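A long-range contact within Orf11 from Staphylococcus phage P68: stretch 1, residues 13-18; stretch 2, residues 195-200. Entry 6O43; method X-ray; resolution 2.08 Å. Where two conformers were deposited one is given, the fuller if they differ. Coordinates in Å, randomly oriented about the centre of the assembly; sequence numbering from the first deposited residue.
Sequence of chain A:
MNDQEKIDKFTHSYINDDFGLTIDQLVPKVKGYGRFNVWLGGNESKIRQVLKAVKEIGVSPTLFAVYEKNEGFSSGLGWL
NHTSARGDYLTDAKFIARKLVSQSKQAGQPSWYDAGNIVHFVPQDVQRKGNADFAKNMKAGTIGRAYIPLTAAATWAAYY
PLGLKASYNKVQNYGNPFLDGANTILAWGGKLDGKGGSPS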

# COMPACT_ATOMS: atom_id res chain seq x y z
N SER A 13 5.65 -4.03 -7.69
CA SER A 13 4.67 -5.05 -8.05
C SER A 13 3.37 -4.40 -8.52
O SER A 13 3.05 -3.26 -8.18
CB SER A 13 4.39 -5.97 -6.86
OG SER A 13 5.58 -6.53 -6.35
N TYR A 14 2.62 -5.15 -9.32
CA TYR A 14 1.28 -4.72 -9.70
C TYR A 14 0.33 -4.86 -8.52
O TYR A 14 0.48 -5.75 -7.67
CB TYR A 14 0.76 -5.54 -10.88
CG TYR A 14 1.57 -5.38 -12.15
CD1 TYR A 14 1.58 -4.18 -12.85
CD2 TYR A 14 2.31 -6.44 -12.66
CE1 TYR A 14 2.31 -4.03 -14.01
CE2 TYR A 14 3.04 -6.30 -13.82
CZ TYR A 14 3.04 -5.10 -14.49
OH TYR A 14 3.77 -4.95 -15.65
N ILE A 15 -0.66 -3.96 -8.45
CA ILE A 15 -1.61 -4.00 -7.35
C ILE A 15 -2.50 -5.23 -7.37
O ILE A 15 -3.22 -5.48 -6.40
CB ILE A 15 -2.52 -2.75 -7.31
CG1 ILE A 15 -3.25 -2.56 -8.64
CG2 ILE A 15 -1.71 -1.51 -6.92
CD1 ILE A 15 -4.47 -1.66 -8.54
N ASN A 16 -2.48 -6.02 -8.45
CA ASN A 16 -3.26 -7.24 -8.53
C ASN A 16 -2.41 -8.49 -8.31
O ASN A 16 -2.85 -9.60 -8.62
CB ASN A 16 -4.00 -7.32 -9.87
CG ASN A 16 -3.08 -7.60 -11.04
OD1 ASN A 16 -1.85 -7.56 -10.91
ND2 ASN A 16 -3.66 -7.87 -12.20
N ASP A 17 -1.20 -8.32 -7.78
CA ASP A 17 -0.31 -9.43 -7.48
C ASP A 17 -0.73 -10.07 -6.16
O ASP A 17 -0.80 -9.39 -5.13
CB ASP A 17 1.13 -8.92 -7.40
CG ASP A 17 2.15 -10.03 -7.33
OD1 ASP A 17 1.80 -11.16 -6.90
OD2 ASP A 17 3.33 -9.77 -7.68
N ASP A 18 -1.02 -11.37 -6.19
CA ASP A 18 -1.43 -12.05 -4.96
C ASP A 18 -0.25 -12.51 -4.11
O ASP A 18 -0.48 -13.03 -3.01
CB ASP A 18 -2.35 -13.25 -5.28
CG ASP A 18 -1.74 -14.22 -6.27
OD1 ASP A 18 -0.59 -14.66 -6.07
OD2 ASP A 18 -2.43 -14.56 -7.26
N LYS A 195 5.96 -15.10 -9.57
CA LYS A 195 5.41 -14.78 -10.89
C LYS A 195 5.10 -13.30 -11.02
O LYS A 195 5.55 -12.64 -11.96
CB LYS A 195 4.16 -15.62 -11.15
N GLY A 196 4.32 -12.77 -10.09
CA GLY A 196 3.92 -11.38 -10.15
C GLY A 196 2.47 -11.21 -10.55
O GLY A 196 1.65 -12.13 -10.47
N GLY A 197 2.15 -9.99 -10.99
CA GLY A 197 0.82 -9.62 -11.37
C GLY A 197 0.68 -9.30 -12.85
O GLY A 197 1.45 -9.77 -13.70
N SER A 198 -0.33 -8.50 -13.16
CA SER A 198 -0.62 -8.06 -14.51
C SER A 198 -1.20 -6.66 -14.44
O SER A 198 -1.64 -6.22 -13.37
CB SER A 198 -1.60 -9.00 -15.22
N PRO A 199 -1.20 -5.92 -15.56
CA PRO A 199 -1.77 -4.57 -15.56
C PRO A 199 -3.27 -4.52 -15.77
O PRO A 199 -3.83 -3.42 -15.88
CB PRO A 199 -1.03 -3.90 -16.73
CG PRO A 199 -0.78 -5.03 -17.68
CD PRO A 199 -0.55 -6.26 -16.84
N SER A 200 -3.94 -5.67 -15.83
CA SER A 200 -5.39 -5.72 -16.02
C SER A 200 -6.12 -4.75 -15.10
O SER A 200 -6.43 -5.08 -13.95
CB SER A 200 -5.91 -7.14 -15.79
O HOH W 1 3.47 -7.91 -9.69
O HOH W 2 3.68 -12.96 -7.28

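The C-terminal tail of the chain has no room for a side chain where it crosses the turn near the N-terminus: an ideal CB on Gly 197 would lie 2.4 Å from Asn 16 OD1 and 2.9 Å from Tyr 14 CB, both clashes. Glycine lets the backbones close in, with Gly 197 CA 4.1 Å from Asp 17 CA. Gly 196 is glycine for local reasons, since at its phi/psi of 106/-161° a CB would jam against the preceding carbonyl oxygen. The receiving surface is a type I turn from Tyr 14 to Asp 17, closed by Asp 17 N to Tyr 14 O at 3.1 Å. From it Asn 16, chi1 p, accepts a direct hydrogen bond across the contact, Ser 198 N to Asn 16 OD1, 2.9 Å and nearly straight at 173°. The Tyr 14 ring packs along the tail: Ser 198 C and Pro 199 N lie over one face, and Tyr 14 CE1 is 4.3 Å from Pro 199 CB. Two waters extend the polar contact through Asp 17. One donates to Asp 17 OD2 (2.7 Å) and accepts from Tyr 14 N (2.9 Å) and, weakly, from Gly 197 N (2.8 Å); the other donates to Asp 17 OD1 (2.6 Å) and accepts from Gly 196 N (2.9 Å).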